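Local coordinates for CLIP-associating protein 2 (Mus musculus, PDB 3WOZ) that probably binds tubulin through TOG domains built of HEAT repeats and contributes to the control of microtubule dynamics, at residues A[125-128]-A[129-132]; A[159-162]-A[163-166]; A[37-40]-A[41-45]; A[45-48]-A[49-53]; A[57-60]-A[61-64]. All coordinates share one frame; numbering follows the deposited sequence. Where two conformers were deposited one is given.

Contact 1. Residues A[125-128]-A[129-132]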
loop_
_atom_site.group_PDB
_atom_site.type_symbol
_atom_site.label_atom_id
_atom_site.label_comp_id
_atom_site.label_asym_id
_atom_site.label_seq_id
_atom_site.Cartn_x
_atom_site.Cartn_y
_atom_site.Cartn_z
ATOM N N PHE A 125 -5.997 -4.922 4.863
ATOM C CA PHE A 125 -5.286 -5.334 6.072
ATOM C C PHE A 125 -4.546 -6.657 5.884
ATOM O O PHE A 125 -3.418 -6.814 6.360
ATOM C CB PHE A 125 -6.242 -5.422 7.264
ATOM C CG PHE A 125 -5.550 -5.652 8.580
ATOM C CD1 PHE A 125 -5.544 -6.918 9.165
ATOM C CD2 PHE A 125 -4.890 -4.610 9.226
ATOM C CE1 PHE A 125 -4.902 -7.138 10.384
ATOM C CE2 PHE A 125 -4.243 -4.818 10.445
ATOM C CZ PHE A 125 -4.247 -6.086 11.024
ATOM N N ASN A 126 -5.183 -7.594 5.185
ATOM C CA ASN A 126 -4.606 -8.916 4.956
ATOM C C ASN A 126 -3.371 -8.845 4.069
ATOM O O ASN A 126 -2.391 -9.552 4.305
ATOM C CB ASN A 126 -5.647 -9.878 4.373
ATOM C CG ASN A 126 -6.770 -10.199 5.354
ATOM O OD1 ASN A 126 -7.845 -10.642 4.949
ATOM N ND2 ASN A 126 -6.530 -9.971 6.644
ATOM N N ILE A 127 -3.421 -7.973 3.062
ATOM C CA ILE A 127 -2.262 -7.692 2.220
ATOM C C ILE A 127 -1.132 -7.100 3.056
ATOM O O ILE A 127 0.034 -7.450 2.867
ATOM C CB ILE A 127 -2.626 -6.749 1.057
ATOM C CG1 ILE A 127 -3.433 -7.512 0.004
ATOM C CG2 ILE A 127 -1.373 -6.126 0.429
ATOM C CD1 ILE A 127 -4.326 -6.642 -0.817
ATOM N N LEU A 128 -1.489 -6.224 3.988
ATOM C CA LEU A 128 -0.504 -5.565 4.831
ATOM C C LEU A 128 0.174 -6.528 5.808
ATOM O O LEU A 128 1.355 -6.373 6.118
ATOM C CB LEU A 128 -1.136 -4.388 5.574
ATOM C CG LEU A 128 -1.563 -3.170 4.737
ATOM C CD1 LEU A 128 -2.249 -2.150 5.616
ATOM C CD2 LEU A 128 -0.397 -2.535 4.020
HETATM N N MSE A 129 -0.570 -7.522 6.288
HETATM C CA MSE A 129 0.008 -8.519 7.185
HETATM C C MSE A 129 1.027 -9.399 6.455
HETATM O O MSE A 129 2.138 -9.590 6.944
HETATM C CB MSE A 129 -1.077 -9.351 7.875
HETATM C CG MSE A 129 -1.947 -8.572 8.865
HETATM SE SE MSE A 129 -0.997 -7.581 10.263
HETATM C CE MSE A 129 -0.885 -5.824 9.413
ATOM N N ARG A 130 0.654 -9.897 5.279
ATOM C CA ARG A 130 1.564 -10.678 4.434
ATOM C C ARG A 130 2.792 -9.877 3.988
ATOM O O ARG A 130 3.905 -10.406 3.971
ATOM C CB ARG A 130 0.830 -11.249 3.213
ATOM C CG ARG A 130 -0.062 -12.454 3.523
ATOM C CD ARG A 130 -0.764 -12.997 2.273
ATOM N NE ARG A 130 -1.760 -12.064 1.744
ATOM C CZ ARG A 130 -3.021 -11.981 2.167
ATOM N NH1 ARG A 130 -3.465 -12.776 3.134
ATOM N NH2 ARG A 130 -3.843 -11.091 1.621
ATOM N N PHE A 131 2.592 -8.605 3.639
ATOM C CA PHE A 131 3.691 -7.748 3.189
ATOM C C PHE A 131 4.714 -7.486 4.298
ATOM O O PHE A 131 5.916 -7.451 4.040
ATOM C CB PHE A 131 3.155 -6.428 2.623
ATOM C CG PHE A 131 4.169 -5.638 1.833
ATOM C CD1 PHE A 131 4.933 -6.245 0.839
ATOM C CD2 PHE A 131 4.332 -4.274 2.059
ATOM C CE1 PHE A 131 5.858 -5.514 0.100
ATOM C CE2 PHE A 131 5.253 -3.532 1.322
ATOM C CZ PHE A 131 6.019 -4.155 0.342
ATOM N N THR A 132 4.225 -7.314 5.523
ATOM C CA THR A 132 5.076 -7.104 6.693
ATOM C C THR A 132 6.041 -8.278 6.909
ATOM O O THR A 132 7.214 -8.072 7.227
ATOM C CB THR A 132 4.225 -6.860 7.959
ATOM O OG1 THR A 132 3.423 -5.686 7.773
ATOM C CG2 THR A 132 5.102 -6.674 9.199
#
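Met129, a selenomethionine, folds over the ring of Phe125 one helical turn earlier. Its CE lies above one face, 4.0 Å from the centroid of the Phe125 ring and 28° off the normal, a CH-pi contact. The selenium stands more obliquely, with SE 3.7 Å from Phe125 CZ, which makes the pair a Met-aromatic contact. Nearer the backbone, Met129 CG touches Phe125 CE1 at 3.6 Å. The chain reaches the ring by bending twice, at chi2 and again at chi3 (94°), which brings the selenium and methyl back over Phe125.

On another side of the helix the flat end of Arg130 turns back over the preceding turn. The bend at chi3 sets the guanidinium with one face on Asn126 O, 3.3 Å above the plane. Arg130 NH2 is 3.4 Å from Asn126 O, but at too poor an angle for a hydrogen bond; Asn126 O instead accepts the nearly straight N-H of Arg130 (175°). At the far end Leu128 O takes two donors from Thr132, OG1 at 2.7 Å and N at 3.1 Å, arriving from opposite faces of the carbonyl plane.

Helix 121-133 packs between its neighbours: Leu128 and Phe131 lean on helices 85-96 and 141-155, and Met129 reaches Ile151 as well as Thr169 and Ala172 of helix 167-179, within the HEAT-type helical stack.

Contact 2. Residues A[159-162]-A[163-166]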
loop_
_atom_site.group_PDB
_atom_site.type_symbol
_atom_site.label_atom_id
_atom_site.label_comp_id
_atom_site.label_asym_id
_atom_site.label_seq_id
_atom_site.Cartn_x
_atom_site.Cartn_y
_atom_site.Cartn_z
ATOM N N ASP A 159 -13.220 -1.925 10.980
ATOM C CA ASP A 159 -14.106 -2.575 11.942
ATOM C C ASP A 159 -13.261 -3.474 12.837
ATOM O O ASP A 159 -12.252 -4.007 12.380
ATOM C CB ASP A 159 -15.154 -3.427 11.222
ATOM C CG ASP A 159 -16.351 -2.624 10.755
ATOM O OD1 ASP A 159 -16.583 -1.509 11.279
ATOM O OD2 ASP A 159 -17.072 -3.124 9.864
ATOM N N PRO A 160 -13.661 -3.645 14.113
ATOM C CA PRO A 160 -12.948 -4.549 15.025
ATOM C C PRO A 160 -12.752 -5.976 14.484
ATOM O O PRO A 160 -11.699 -6.572 14.709
ATOM C CB PRO A 160 -13.841 -4.562 16.268
ATOM C CG PRO A 160 -14.475 -3.214 16.268
ATOM C CD PRO A 160 -14.708 -2.877 14.818
ATOM N N ARG A 161 -13.738 -6.507 13.763
ATOM C CA ARG A 161 -13.649 -7.882 13.254
ATOM C C ARG A 161 -12.880 -8.002 11.930
ATOM O O ARG A 161 -12.857 -9.069 11.305
ATOM C CB ARG A 161 -15.043 -8.537 13.175
ATOM C CG ARG A 161 -15.068 -10.085 13.092
ATOM C CD ARG A 161 -13.964 -10.778 13.912
ATOM N NE ARG A 161 -14.078 -10.545 15.352
ATOM C CZ ARG A 161 -13.047 -10.508 16.197
ATOM N NH1 ARG A 161 -11.806 -10.677 15.755
ATOM N NH2 ARG A 161 -13.255 -10.290 17.489
ATOM N N ASP A 162 -12.233 -6.913 11.517
ATOM C CA ASP A 162 -11.293 -6.966 10.401
ATOM C C ASP A 162 -9.928 -7.434 10.908
ATOM O O ASP A 162 -9.061 -7.821 10.124
ATOM C CB ASP A 162 -11.167 -5.600 9.721
ATOM C CG ASP A 162 -12.431 -5.179 8.988
ATOM O OD1 ASP A 162 -12.653 -3.957 8.863
ATOM O OD2 ASP A 162 -13.197 -6.054 8.531
ATOM N N PHE A 163 -9.752 -7.391 12.228
ATOM C CA PHE A 163 -8.515 -7.806 12.874
ATOM C C PHE A 163 -8.734 -9.069 13.711
ATOM O O PHE A 163 -9.438 -9.040 14.724
ATOM C CB PHE A 163 -7.960 -6.666 13.732
ATOM C CG PHE A 163 -6.800 -7.063 14.604
ATOM C CD1 PHE A 163 -6.952 -7.151 15.984
ATOM C CD2 PHE A 163 -5.557 -7.347 14.050
ATOM C CE1 PHE A 163 -5.879 -7.515 16.800
ATOM C CE2 PHE A 163 -4.480 -7.715 14.859
ATOM C CZ PHE A 163 -4.644 -7.801 16.234
ATOM N N THR A 164 -8.125 -10.172 13.278
ATOM C CA THR A 164 -8.285 -11.465 13.945
ATOM C C THR A 164 -6.948 -12.092 14.346
ATOM O O THR A 164 -5.921 -11.878 13.691
ATOM C CB THR A 164 -9.070 -12.480 13.074
ATOM O OG1 THR A 164 -8.460 -12.584 11.783
ATOM C CG2 THR A 164 -10.522 -12.055 12.909
ATOM N N ASN A 165 -6.981 -12.868 15.428
ATOM C CA ASN A 165 -5.820 -13.612 15.901
ATOM C C ASN A 165 -5.596 -14.868 15.061
ATOM O O ASN A 165 -6.044 -15.961 15.414
ATOM C CB ASN A 165 -5.966 -13.959 17.393
ATOM C CG ASN A 165 -4.729 -14.641 17.967
ATOM O OD1 ASN A 165 -3.631 -14.528 17.426
ATOM N ND2 ASN A 165 -4.910 -15.353 19.074
ATOM N N SER A 166 -4.917 -14.686 13.933
ATOM C CA SER A 166 -4.537 -15.783 13.054
ATOM C C SER A 166 -3.023 -15.981 13.115
ATOM O O SER A 166 -2.336 -15.277 13.856
ATOM C CB SER A 166 -4.987 -15.495 11.622
ATOM O OG SER A 166 -4.501 -14.240 11.179
HETATM O O HOH W 1 -6.751 -9.964 10.862
#
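Phe163 N donates to Pro160 O at 3.3 Å, from well above the carbonyl plane (51° out of it), closing the short 3-10 turn at 160-162 before the chain straightens into residues 163-166. The turn is also held from its start: Asp162 OD1 accepts from Asp159 N at 3.0 Å, approached from above the carboxylate plane, and Asp162 N donates to Asp159 O.

Across the bend, Arg161 curls forward over the residues that follow. Its chain bends at chi2 (36°) and chi3 (64°), laying NH1 3.4 Å from Thr164 CG2, which sits at the guanidinium edge, near its plane. Arg161 CD touches the same methyl at 3.8 Å, and the two side chains cross at about a right angle. Arg161 NH1 also comes within 3.1 Å of Phe163 O, but obliquely and at too poor an angle for a bond.

This is the connection between helices 141-155 and 167-179, an inter-helix loop of the HEAT-repeat solenoid. Phe163 turns inward from it, toward Leu199, Leu202 and Phe207, whereas the arginine lies at the surface, against Asn203, with a long, weak ion pair to Glu206.

A water further staples the loop, donating to Asp162 O and accepting from Thr164 N at 2.8 Å. Asn165 then centres an inverse gamma turn, its side-chain OD1 accepting from Arg170, and Ser166 takes the N-cap position of helix 167-179, its OG hydrogen-bonded to Thr169 OG1.

Contact 3. Residues A[37-40]-A[41-45]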
loop_
_atom_site.group_PDB
_atom_site.type_symbol
_atom_site.label_atom_id
_atom_site.label_comp_id
_atom_site.label_asym_id
_atom_site.label_seq_id
_atom_site.Cartn_x
_atom_site.Cartn_y
_atom_site.Cartn_z
ATOM N N ARG A 37 -14.801 6.822 -20.583
ATOM C CA ARG A 37 -14.731 5.848 -21.660
ATOM C C ARG A 37 -14.365 4.524 -21.003
ATOM O O ARG A 37 -13.249 4.348 -20.509
ATOM C CB ARG A 37 -13.682 6.279 -22.691
ATOM C CG ARG A 37 -13.389 5.276 -23.803
ATOM C CD ARG A 37 -14.160 5.570 -25.090
ATOM N NE ARG A 37 -13.385 5.175 -26.271
ATOM C CZ ARG A 37 -13.241 3.922 -26.707
ATOM N NH1 ARG A 37 -12.507 3.676 -27.787
ATOM N NH2 ARG A 37 -13.818 2.909 -26.068
ATOM N N THR A 38 -15.317 3.601 -20.969
ATOM C CA THR A 38 -15.150 2.380 -20.186
ATOM C C THR A 38 -14.284 1.336 -20.882
ATOM O O THR A 38 -14.268 1.231 -22.113
ATOM C CB THR A 38 -16.503 1.754 -19.797
ATOM O OG1 THR A 38 -17.393 1.804 -20.917
ATOM C CG2 THR A 38 -17.120 2.500 -18.619
ATOM N N LEU A 39 -13.570 0.567 -20.067
ATOM C CA LEU A 39 -12.688 -0.478 -20.560
ATOM C C LEU A 39 -13.366 -1.838 -20.482
ATOM O O LEU A 39 -14.211 -2.070 -19.616
ATOM C CB LEU A 39 -11.385 -0.497 -19.752
ATOM C CG LEU A 39 -10.623 0.821 -19.553
ATOM C CD1 LEU A 39 -9.471 0.614 -18.586
ATOM C CD2 LEU A 39 -10.114 1.383 -20.868
ATOM N N SER A 40 -12.999 -2.729 -21.397
ATOM C CA SER A 40 -13.391 -4.128 -21.301
ATOM C C SER A 40 -12.533 -4.801 -20.231
ATOM O O SER A 40 -11.584 -4.201 -19.709
ATOM C CB SER A 40 -13.229 -4.838 -22.646
ATOM O OG SER A 40 -11.950 -5.437 -22.764
ATOM N N ARG A 41 -12.872 -6.047 -19.915
ATOM C CA ARG A 41 -12.195 -6.797 -18.866
ATOM C C ARG A 41 -10.739 -7.089 -19.224
ATOM O O ARG A 41 -9.853 -6.938 -18.377
ATOM C CB ARG A 41 -12.948 -8.096 -18.577
ATOM C CG ARG A 41 -12.598 -8.753 -17.256
ATOM C CD ARG A 41 -13.097 -10.189 -17.217
ATOM N NE ARG A 41 -14.559 -10.268 -17.258
ATOM C CZ ARG A 41 -15.327 -10.576 -16.215
ATOM N NH1 ARG A 41 -16.644 -10.621 -16.358
ATOM N NH2 ARG A 41 -14.784 -10.841 -15.031
ATOM N N ILE A 42 -10.489 -7.493 -20.471
ATOM C CA ILE A 42 -9.117 -7.779 -20.909
ATOM C C ILE A 42 -8.297 -6.500 -21.110
ATOM O O ILE A 42 -7.076 -6.520 -20.983
ATOM C CB ILE A 42 -9.023 -8.693 -22.176
ATOM C CG1 ILE A 42 -9.232 -7.898 -23.465
ATOM C CG2 ILE A 42 -9.963 -9.897 -22.082
ATOM C CD1 ILE A 42 -8.219 -8.238 -24.551
ATOM N N GLU A 43 -8.973 -5.398 -21.423
ATOM C CA GLU A 43 -8.310 -4.102 -21.528
ATOM C C GLU A 43 -7.820 -3.651 -20.154
ATOM O O GLU A 43 -6.672 -3.217 -20.013
ATOM C CB GLU A 43 -9.243 -3.057 -22.143
ATOM C CG GLU A 43 -9.442 -3.214 -23.651
ATOM C CD GLU A 43 -10.555 -2.335 -24.204
ATOM O OE1 GLU A 43 -10.481 -1.966 -25.394
ATOM O OE2 GLU A 43 -11.502 -2.013 -23.454
ATOM N N LEU A 44 -8.691 -3.777 -19.151
ATOM C CA LEU A 44 -8.350 -3.454 -17.768
ATOM C C LEU A 44 -7.205 -4.327 -17.264
ATOM O O LEU A 44 -6.295 -3.836 -16.598
ATOM C CB LEU A 44 -9.572 -3.598 -16.850
ATOM C CG LEU A 44 -9.332 -3.358 -15.354
ATOM C CD1 LEU A 44 -9.180 -1.873 -15.063
ATOM C CD2 LEU A 44 -10.444 -3.954 -14.507
ATOM N N LYS A 45 -7.261 -5.619 -17.587
ATOM C CA LYS A 45 -6.201 -6.559 -17.234
ATOM C C LYS A 45 -4.863 -6.124 -17.844
ATOM O O LYS A 45 -3.841 -6.107 -17.159
ATOM C CB LYS A 45 -6.570 -7.975 -17.679
ATOM C CG LYS A 45 -5.565 -9.049 -17.280
ATOM C CD LYS A 45 -5.972 -10.410 -17.835
ATOM C CE LYS A 45 -4.943 -11.483 -17.496
ATOM N NZ LYS A 45 -4.879 -11.759 -16.031
#
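The flat carboxylate of Glu43 meets the backbone of Ser40 through one oxygen: OE2 receives Ser40 N at 2.6 Å, on its anti side and 17° out of the carboxylate plane. The N-H points almost straight at it (177°). Close to the same oxygen, Glu43 OE2, lie Leu39 CA (3.5 Å) and Ser40 CB (3.4 Å). The other flat group nearby, the guanidinium of Arg37, stays apart, its NH2 5.9 Å from Glu43 OE1, and instead has NH1 bonded to Glu5 O.

Glu43 attains this position with CG anti to its own carbonyl carbon (chi1 -75°) and the chain extended beyond, folding back along the first turn. The serine returns the favour: Ser40 OG accepts from Glu43 N at 3.3 Å. These reciprocal bonds, side chain to backbone N each way, are a capping box with Ser40 as N-cap of helix 41-54. The helix proper begins with Leu44 N bonded to Ser40 O at 3.0 Å.

An apolar contact runs beside the cap, Leu39 CD1 lying 4.3 Å from Leu44 CD1; both leucines also touch His77 of helix 60-77, and Leu39 and Glu43 rest on Val7. Replacing Glu43 by an alanine would probably leave Ser40 N without its acceptor and let the loop before the helix move more freely.

Chemically, the N-H of the N-cap residue and that of Glu43 in the first turn each find a side-chain acceptor, and a carboxylate at the N-terminal end of a helix is probably favoured by the helix dipole.

Contact 4. Residues A[45-48]-A[49-53]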
loop_
_atom_site.group_PDB
_atom_site.type_symbol
_atom_site.label_atom_id
_atom_site.label_comp_id
_atom_site.label_asym_id
_atom_site.label_seq_id
_atom_site.Cartn_x
_atom_site.Cartn_y
_atom_site.Cartn_z
ATOM N N LYS A 45 -7.261 -5.619 -17.587
ATOM C CA LYS A 45 -6.201 -6.559 -17.234
ATOM C C LYS A 45 -4.863 -6.124 -17.844
ATOM O O LYS A 45 -3.841 -6.107 -17.159
ATOM C CB LYS A 45 -6.570 -7.975 -17.679
ATOM C CG LYS A 45 -5.565 -9.049 -17.280
ATOM C CD LYS A 45 -5.972 -10.410 -17.835
ATOM C CE LYS A 45 -4.943 -11.483 -17.496
ATOM N NZ LYS A 45 -4.879 -11.759 -16.031
ATOM N N ARG A 46 -4.886 -5.759 -19.123
ATOM C CA ARG A 46 -3.698 -5.269 -19.820
ATOM C C ARG A 46 -3.174 -3.960 -19.212
ATOM O O ARG A 46 -1.962 -3.782 -19.066
ATOM C CB ARG A 46 -3.978 -5.108 -21.319
ATOM C CG ARG A 46 -2.868 -4.420 -22.112
ATOM C CD ARG A 46 -2.876 -4.865 -23.565
ATOM N NE ARG A 46 -2.316 -3.865 -24.480
ATOM C CZ ARG A 46 -1.016 -3.676 -24.700
ATOM N NH1 ARG A 46 -0.108 -4.403 -24.055
ATOM N NH2 ARG A 46 -0.622 -2.747 -25.560
ATOM N N LEU A 47 -4.088 -3.060 -18.850
ATOM C CA LEU A 47 -3.707 -1.793 -18.227
ATOM C C LEU A 47 -3.052 -2.008 -16.857
ATOM O O LEU A 47 -2.074 -1.335 -16.524
ATOM C CB LEU A 47 -4.907 -0.838 -18.128
ATOM C CG LEU A 47 -4.732 0.519 -17.425
ATOM C CD1 LEU A 47 -3.461 1.246 -17.866
ATOM C CD2 LEU A 47 -5.947 1.388 -17.665
ATOM N N CYS A 48 -3.591 -2.944 -16.077
ATOM C CA CYS A 48 -2.999 -3.313 -14.797
ATOM C C CYS A 48 -1.584 -3.858 -14.960
ATOM O O CYS A 48 -0.719 -3.601 -14.125
ATOM C CB CYS A 48 -3.870 -4.325 -14.065
ATOM S SG CYS A 48 -5.360 -3.596 -13.403
ATOM N N GLU A 49 -1.363 -4.598 -16.043
ATOM C CA GLU A 49 -0.047 -5.157 -16.354
ATOM C C GLU A 49 0.938 -4.067 -16.771
ATOM O O GLU A 49 2.112 -4.104 -16.389
ATOM C CB GLU A 49 -0.165 -6.245 -17.425
ATOM C CG GLU A 49 -0.864 -7.508 -16.915
ATOM C CD GLU A 49 -1.289 -8.462 -18.022
ATOM O OE1 GLU A 49 -1.064 -8.153 -19.216
ATOM O OE2 GLU A 49 -1.855 -9.525 -17.691
ATOM N N ILE A 50 0.447 -3.098 -17.543
ATOM C CA ILE A 50 1.215 -1.911 -17.915
ATOM C C ILE A 50 1.575 -1.064 -16.687
ATOM O O ILE A 50 2.711 -0.609 -16.552
ATOM C CB ILE A 50 0.447 -1.047 -18.946
ATOM C CG1 ILE A 50 0.405 -1.759 -20.307
ATOM C CG2 ILE A 50 1.080 0.346 -19.083
ATOM C CD1 ILE A 50 -0.624 -1.190 -21.286
ATOM N N PHE A 51 0.604 -0.873 -15.795
ATOM C CA PHE A 51 0.807 -0.063 -14.598
ATOM C C PHE A 51 1.774 -0.712 -13.611
ATOM O O PHE A 51 2.549 -0.015 -12.956
ATOM C CB PHE A 51 -0.531 0.254 -13.917
ATOM C CG PHE A 51 -1.224 1.482 -14.455
ATOM C CD1 PHE A 51 -0.631 2.276 -15.435
ATOM C CD2 PHE A 51 -2.460 1.868 -13.945
ATOM C CE1 PHE A 51 -1.269 3.419 -15.910
ATOM C CE2 PHE A 51 -3.099 3.008 -14.412
ATOM C CZ PHE A 51 -2.498 3.786 -15.397
ATOM N N THR A 52 1.714 -2.042 -13.511
ATOM C CA THR A 52 2.644 -2.819 -12.695
ATOM C C THR A 52 4.091 -2.518 -13.091
ATOM O O THR A 52 4.937 -2.280 -12.226
ATOM C CB THR A 52 2.361 -4.339 -12.810
ATOM O OG1 THR A 52 1.032 -4.613 -12.354
ATOM C CG2 THR A 52 3.352 -5.158 -11.972
ATOM N N ARG A 53 4.352 -2.511 -14.398
ATOM C CA ARG A 53 5.677 -2.200 -14.934
ATOM C C ARG A 53 6.011 -0.715 -14.790
ATOM O O ARG A 53 7.171 -0.348 -14.574
ATOM C CB ARG A 53 5.780 -2.624 -16.402
ATOM C CG ARG A 53 5.666 -4.128 -16.630
ATOM C CD ARG A 53 6.172 -4.514 -18.012
ATOM N NE ARG A 53 5.527 -3.736 -19.066
ATOM C CZ ARG A 53 4.384 -4.074 -19.653
ATOM N NH1 ARG A 53 3.748 -5.180 -19.289
ATOM N NH2 ARG A 53 3.876 -3.303 -20.603
#
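Leu47 and Phe51 lie side by side, one turn apart on helix 41-54 of this HEAT-type helical array, both pointing the same way into the space between neighbouring helices. From CB outward, Phe51 can be followed atom by atom. CB sits 3.4 Å from Leu47 O, the acceptor of Phe51 N at 2.8 Å, and CG is still close to that oxygen. Beyond it the ring passes under one methyl: Leu47 CD1 lies 3.6 Å from the centroid of the Phe51 ring and only 11° off its normal, a CH-pi contact over the face. Both CE1 and CZ, at the tip, are 3.7 Å from this methyl. Leu47 comes alongside because its chi1 (176°) swings CG away from the backbone N, and chi2 (46°) carries CD1 over the centre of the ring.

Phe66 and Phe73 of helix 60-77 add edge-to-face contacts to the same ring, and Leu26 and Leu29 of helix 19-34 touch it too. Cutting Phe51 down to an alanine would probably open a gap beside Leu47 CD1 and take from Phe66 and Phe73 the ring they meet edge-to-face.

On another side, Ile50 CD1 stands over the guanidinium face of Arg46, 4.2 Å above its plane, while Lys45 NZ and Glu49 OE2 remain beyond salt-bridge distance. Thr52 OG1 and Thr52 N grip Cys48 O from opposite faces of its plane, the hydroxyl at 2.7 Å.

Contact 5. Residues A[57-60]-A[61-64]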
loop_
_atom_site.group_PDB
_atom_site.type_symbol
_atom_site.label_atom_id
_atom_site.label_comp_id
_atom_site.label_asym_id
_atom_site.label_seq_id
_atom_site.Cartn_x
_atom_site.Cartn_y
_atom_site.Cartn_z
ATOM N N ASP A 57 9.178 2.766 -13.888
ATOM C CA ASP A 57 9.475 3.617 -15.046
ATOM C C ASP A 57 10.681 4.518 -14.754
ATOM O O ASP A 57 10.675 5.245 -13.764
ATOM C CB ASP A 57 8.256 4.459 -15.427
ATOM C CG ASP A 57 8.333 4.998 -16.841
ATOM O OD1 ASP A 57 9.188 5.871 -17.120
ATOM O OD2 ASP A 57 7.516 4.555 -17.677
ATOM N N PRO A 58 11.717 4.469 -15.617
ATOM C CA PRO A 58 12.956 5.192 -15.333
ATOM C C PRO A 58 12.882 6.692 -15.630
ATOM O O PRO A 58 13.755 7.444 -15.197
ATOM C CB PRO A 58 13.970 4.514 -16.258
ATOM C CG PRO A 58 13.166 4.092 -17.429
ATOM C CD PRO A 58 11.803 3.714 -16.883
ATOM N N HIS A 59 11.856 7.119 -16.356
ATOM C CA HIS A 59 11.698 8.525 -16.691
ATOM C C HIS A 59 10.851 9.249 -15.652
ATOM O O HIS A 59 9.698 8.879 -15.410
ATOM C CB HIS A 59 11.092 8.681 -18.085
ATOM C CG HIS A 59 11.273 10.049 -18.662
ATOM N ND1 HIS A 59 10.429 11.097 -18.369
ATOM C CD2 HIS A 59 12.207 10.542 -19.509
ATOM C CE1 HIS A 59 10.831 12.177 -19.013
ATOM N NE2 HIS A 59 11.911 11.867 -19.711
ATOM N N GLY A 60 11.436 10.287 -15.053
ATOM C CA GLY A 60 10.804 11.051 -13.973
ATOM C C GLY A 60 9.464 11.694 -14.289
ATOM O O GLY A 60 8.561 11.686 -13.453
ATOM N N LYS A 61 9.332 12.253 -15.491
ATOM C CA LYS A 61 8.093 12.925 -15.893
ATOM C C LYS A 61 6.985 11.904 -16.123
ATOM O O LYS A 61 5.862 12.089 -15.665
ATOM C CB LYS A 61 8.321 13.795 -17.140
ATOM C CG LYS A 61 7.070 14.436 -17.750
ATOM C CD LYS A 61 6.421 15.453 -16.807
ATOM C CE LYS A 61 5.304 16.217 -17.505
ATOM N NZ LYS A 61 4.446 16.947 -16.532
ATOM N N VAL A 62 7.322 10.821 -16.818
ATOM C CA VAL A 62 6.377 9.737 -17.075
ATOM C C VAL A 62 5.863 9.157 -15.754
ATOM O O VAL A 62 4.656 8.963 -15.588
ATOM C CB VAL A 62 7.000 8.624 -17.952
ATOM C CG1 VAL A 62 6.008 7.491 -18.177
ATOM C CG2 VAL A 62 7.460 9.193 -19.299
ATOM N N PHE A 63 6.784 8.913 -14.819
ATOM C CA PHE A 63 6.455 8.297 -13.532
ATOM C C PHE A 63 5.530 9.174 -12.685
ATOM O O PHE A 63 4.564 8.679 -12.114
ATOM C CB PHE A 63 7.729 7.917 -12.759
ATOM C CG PHE A 63 7.467 7.272 -11.421
ATOM C CD1 PHE A 63 7.702 7.972 -10.241
ATOM C CD2 PHE A 63 6.978 5.969 -11.339
ATOM C CE1 PHE A 63 7.465 7.387 -8.998
ATOM C CE2 PHE A 63 6.733 5.373 -10.103
ATOM C CZ PHE A 63 6.980 6.084 -8.927
ATOM N N SER A 64 5.828 10.468 -12.614
ATOM C CA SER A 64 4.976 11.425 -11.908
ATOM C C SER A 64 3.588 11.554 -12.530
ATOM O O SER A 64 2.596 11.661 -11.810
ATOM C CB SER A 64 5.648 12.790 -11.812
ATOM O OG SER A 64 6.488 12.830 -10.676
#
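An Asx turn leads directly into a helix N-cap here, at the start of helix 60-77. Asp57 OD1 accepts from His59 N at 3.0 Å through its anti lone pair, away from the other oxygen, and this fixes the backbone of the residue that does the capping. His59 then turns the edge of its ring to the first turn: with CG anti to the backbone N (chi1 -163°), ND1 faces the N-H groups of Lys61 and Val62. Lys61 N donates to it at 3.3 Å with a bent angle of 133°, and Val62 N at 3.5 Å but straighter, at 165°; both bonds are weak. Val62 N lies in the ring plane at the edge, as does Lys61 CB, which touches His59 CE1 at 3.5 Å. Accepting at ND1 would be consistent with the proton lying on NE2.

Val62 packs against both side chains, the aspartate of the Asx turn and the capping histidine. Its CG1 comes 3.3 Å from Asp57 OD2, and its CG2 lies 3.6 Å from His59 ND1; each pair of side chains crosses at about a right angle. The carboxylate's main partner is farther off in sequence, since Asp57 OD2 forms a salt bridge with Arg22 of helix 19-34, and the imidazole stacks on Trp19 of the same helix.

Regular helical bonding takes over with Phe63 N to His59 O at 3.0 Å, nearly along the C=O axis, followed by Ser64 N to Gly60 O. Such side-chain capping at a helix start is placed here at the short turn joining helices 41-54 and 60-77 of the HEAT-repeat fold.

Overall arrangement
From the N terminus, contact 3 ends the loop after helix 19-34 and starts helix 41-54, along which contact 4 continues. They share Lys45, and Leu39 CD1 meets Leu47 CD2 at 3.7 Å. Contact 5 closes the next loop and opens helix 60-77; the centres of contacts 4 and 5 are about 15 Å apart. Much later, contact 1 occupies helix 121-133, and contact 2 the loop between helices 141-155 and 167-179. These two touch, Phe125 CZ lying 3.5 Å from Phe163 CD2. Contacts 3 and 4 join at Lys45 and the others follow in series; none nests or crosses. Contacts 4 and 5 lie opposite contact 2 across the chain's centre.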